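Local structure of endonuclease 8-like 3 (7JL5) at residues W49-F54 against G60-M65. The protein is a human Nei-like DNA glycosylase family member, represented here by a domain with two GRF zinc fingers, each holding a zinc ion. Residues are numbered along the deposited sequence; the frame is centred on the assembly and turned at random.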
ATOM      1  N   TRP A  49      -8.014  -2.623   4.136  1.00 29.89           N
ATOM      2  CA  TRP A  49      -7.321  -1.391   3.782  1.00 29.35           C
ATOM      3  C   TRP A  49      -5.997  -1.301   4.529  1.00 32.69           C
ATOM      4  O   TRP A  49      -5.941  -1.481   5.750  1.00 31.87           O
ATOM      5  CB  TRP A  49      -8.197  -0.181   4.093  1.00 28.60           C
ATOM      6  CG  TRP A  49      -9.384  -0.084   3.191  1.00 22.75           C
ATOM      7  CD1 TRP A  49     -10.695  -0.154   3.555  1.00 22.76           C
ATOM      8  CD2 TRP A  49      -9.369   0.084   1.768  1.00 23.10           C
ATOM      9  NE1 TRP A  49     -11.500  -0.031   2.447  1.00 27.13           N
ATOM     10  CE2 TRP A  49     -10.709   0.116   1.338  1.00 25.11           C
ATOM     11  CE3 TRP A  49      -8.352   0.214   0.817  1.00 29.38           C
ATOM     12  CZ2 TRP A  49     -11.061   0.270  -0.001  1.00 23.80           C
ATOM     13  CZ3 TRP A  49      -8.703   0.369  -0.512  1.00 30.75           C
ATOM     14  CH2 TRP A  49     -10.045   0.398  -0.908  1.00 31.45           C
ATOM     15  N   ALA A  50      -4.925  -1.020   3.786  1.00 31.94           N
ATOM     16  CA  ALA A  50      -3.588  -1.054   4.363  1.00 31.85           C
ATOM     17  C   ALA A  50      -3.220   0.244   5.069  1.00 31.48           C
ATOM     18  O   ALA A  50      -2.432   0.219   6.020  1.00 31.46           O
ATOM     19  CB  ALA A  50      -2.555  -1.350   3.272  1.00 35.37           C
ATOM     20  N   ASP A  51      -3.773   1.374   4.635  1.00 32.66           N
ATOM     21  CA  ASP A  51      -3.301   2.682   5.067  1.00 34.67           C
ATOM     22  C   ASP A  51      -3.942   3.165   6.363  1.00 36.09           C
ATOM     23  O   ASP A  51      -3.689   4.302   6.773  1.00 34.76           O
ATOM     24  CB  ASP A  51      -3.542   3.718   3.965  1.00 35.14           C
ATOM     25  CG  ASP A  51      -5.018   3.915   3.653  1.00 34.33           C
ATOM     26  OD1 ASP A  51      -5.869   3.295   4.325  1.00 35.71           O
ATOM     27  OD2 ASP A  51      -5.327   4.695   2.728  1.00 34.55           O
ATOM     28  N   LEU A  52      -4.753   2.336   7.020  1.00 39.87           N
ATOM     29  CA  LEU A  52      -5.421   2.776   8.242  1.00 40.54           C
ATOM     30  C   LEU A  52      -4.439   3.177   9.335  1.00 38.87           C
ATOM     31  O   LEU A  52      -4.831   3.884  10.270  1.00 32.83           O
ATOM     32  CB  LEU A  52      -6.348   1.671   8.750  1.00 43.65           C
ATOM     33  CG  LEU A  52      -7.690   1.569   8.022  1.00 46.59           C
ATOM     34  CD1 LEU A  52      -8.308   0.197   8.230  1.00 47.99           C
ATOM     35  CD2 LEU A  52      -8.639   2.664   8.497  1.00 46.61           C
ATOM     36  N   SER A  53      -3.178   2.753   9.240  1.00 45.65           N
ATOM     37  CA  SER A  53      -2.159   3.125  10.216  1.00 50.93           C
ATOM     38  C   SER A  53      -0.955   3.810   9.579  1.00 36.82           C
ATOM     39  O   SER A  53       0.073   3.980  10.248  1.00 36.90           O
ATOM     40  CB  SER A  53      -1.700   1.892  11.001  1.00 61.75           C
ATOM     41  OG  SER A  53      -0.664   2.222  11.911  1.00 66.08           O
ATOM     42  N   PHE A  54      -1.049   4.205   8.311  1.00 26.57           N
ATOM     43  CA  PHE A  54       0.046   4.905   7.663  1.00 25.78           C
ATOM     44  C   PHE A  54       0.151   6.334   8.192  1.00 23.49           C
ATOM     45  O   PHE A  54      -0.824   6.895   8.698  1.00 22.15           O
ATOM     46  CB  PHE A  54      -0.155   4.938   6.150  1.00 27.55           C
ATOM     47  CG  PHE A  54       0.095   3.622   5.462  1.00 29.90           C
ATOM     48  CD1 PHE A  54       0.455   2.489   6.178  1.00 32.44           C
ATOM     49  CD2 PHE A  54      -0.027   3.524   4.086  1.00 28.82           C
ATOM     50  CE1 PHE A  54       0.684   1.286   5.532  1.00 33.11           C
ATOM     51  CE2 PHE A  54       0.199   2.328   3.437  1.00 34.40           C
ATOM     52  CZ  PHE A  54       0.556   1.207   4.161  1.00 35.54           C
ATOM     53  N   GLY A  60      -2.070  16.600   4.972  1.00 23.85           N
ATOM     54  CA  GLY A  60      -3.083  16.036   5.833  1.00 33.31           C
ATOM     55  C   GLY A  60      -3.709  14.764   5.311  1.00 34.11           C
ATOM     56  O   GLY A  60      -4.672  14.274   5.913  1.00 28.13           O
ATOM     57  N   LYS A  61      -3.190  14.213   4.218  1.00 38.00           N
ATOM     58  CA  LYS A  61      -3.733  13.019   3.588  1.00 33.03           C
ATOM     59  C   LYS A  61      -2.898  11.797   3.954  1.00 30.27           C
ATOM     60  O   LYS A  61      -1.716  11.904   4.285  1.00 31.72           O
ATOM     61  CB  LYS A  61      -3.773  13.190   2.068  1.00 29.68           C
ATOM     62  CG  LYS A  61      -4.715  14.293   1.611  1.00 36.20           C
ATOM     63  CD  LYS A  61      -4.579  14.597   0.127  1.00 41.85           C
ATOM     64  CE  LYS A  61      -5.758  15.436  -0.355  1.00 48.82           C
ATOM     65  NZ  LYS A  61      -5.477  16.158  -1.628  1.00 53.43           N
ATOM     66  N   ARG A  62      -3.535  10.629   3.898  1.00 31.09           N
ATOM     67  CA  ARG A  62      -2.832   9.384   4.174  1.00 33.64           C
ATOM     68  C   ARG A  62      -1.727   9.172   3.149  1.00 33.81           C
ATOM     69  O   ARG A  62      -1.956   9.273   1.941  1.00 37.64           O
ATOM     70  CB  ARG A  62      -3.802   8.206   4.150  1.00 32.06           C
ATOM     71  CG  ARG A  62      -4.699   8.105   5.367  1.00 28.57           C
ATOM     72  CD  ARG A  62      -3.962   7.544   6.576  1.00 28.80           C
ATOM     73  NE  ARG A  62      -4.876   7.347   7.698  1.00 31.45           N
ATOM     74  CZ  ARG A  62      -4.496   7.172   8.961  1.00 28.92           C
ATOM     75  NH1 ARG A  62      -3.210   7.173   9.282  1.00 25.95           N
ATOM     76  NH2 ARG A  62      -5.411   7.007   9.905  1.00 28.50           N
ATOM     77  N   SER A  63      -0.526   8.875   3.632  1.00 30.99           N
ATOM     78  CA  SER A  63       0.593   8.646   2.734  1.00 29.93           C
ATOM     79  C   SER A  63       0.454   7.296   2.037  1.00 30.93           C
ATOM     80  O   SER A  63      -0.337   6.435   2.435  1.00 24.99           O
ATOM     81  CB  SER A  63       1.912   8.715   3.500  1.00 31.87           C
ATOM     82  OG  SER A  63       1.875   7.888   4.649  1.00 36.19           O
ATOM     83  N   THR A  64       1.233   7.127   0.970  1.00 40.06           N
ATOM     84  CA  THR A  64       1.300   5.885   0.213  1.00 37.77           C
ATOM     85  C   THR A  64       2.638   5.207   0.469  1.00 34.91           C
ATOM     86  O   THR A  64       3.666   5.880   0.625  1.00 33.63           O
ATOM     87  CB  THR A  64       1.120   6.140  -1.286  1.00 37.62           C
ATOM     88  OG1 THR A  64      -0.252   6.452  -1.558  1.00 40.28           O
ATOM     89  CG2 THR A  64       1.529   4.920  -2.099  1.00 41.32           C
ATOM     90  N   MET A  65       2.622   3.878   0.505  1.00 36.85           N
ATOM     91  CA  MET A  65       3.801   3.080   0.813  1.00 37.02           C
ATOM     92  C   MET A  65       4.485   2.643  -0.475  1.00 37.34           C
ATOM     93  O   MET A  65       3.827   2.176  -1.411  1.00 38.29           O
ATOM     94  CB  MET A  65       3.425   1.854   1.648  1.00 39.57           C
ATOM     95  CG  MET A  65       4.623   1.053   2.144  1.00 42.77           C
ATOM     96  SD  MET A  65       4.192  -0.571   2.805  1.00 43.21           S
ATOM     97  CE  MET A  65       4.145  -0.234   4.564  1.00 44.30           C
TER
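Phe54 and Arg62 carry a mixed apolar and polar contact between the loop that leaves strand 47-49 of the first GRF zinc finger and the segment that enters strand 64-67 of the second. The backbones come nearest at Phe54 and Ser63, whose CA atoms are 6.2 Å apart. The apolar half is the meeting of the Phe54 ring with Met65, whose side chain crosses the phenyl side chain at about a right angle. Met65 CB approaches Phe54 CE2 obliquely at 3.7 Å. A bend at chi3 brings Met65 CE to 3.9 Å from Phe54 CZ. Met65 SD is 5.3 Å from the ring centroid and 52° off the normal, an oblique Met-aromatic contact. A backbone carbonyl meets the ring separately: Ser63 O sits at its edge, near its plane, 3.4 Å from Phe54 CD2, while Ala50 O and Asp51 CA of the ring's own loop lie over one face. Phe80 of strand 78-81 also meets the ring, tying it to the second sheet.

The polar half belongs to Arg62, which folds back over the loop through a bend at chi2. NH1 donates to Phe54 O, close to the guanidinium plane, in a bent bond with an N-H...O angle of 126°. Asp51 O and Leu52 O lie over one guanidinium face, but poor angles exclude them as hydrogen-bond acceptors. Asp51 O instead receives Phe54 N at 3.1 Å, closing the turn beneath the arginine. The Asp51 carboxylate forms its salt bridge with Arg31, and Ser63 OG is hydrogen-bonded to Pro55 O, just after the loop.

The Ser63 side chain is about 7 Å from a bound zinc ion. These contacts join consecutive zinc beta-ribbon modules, as befits a tandem GRF zinc finger domain.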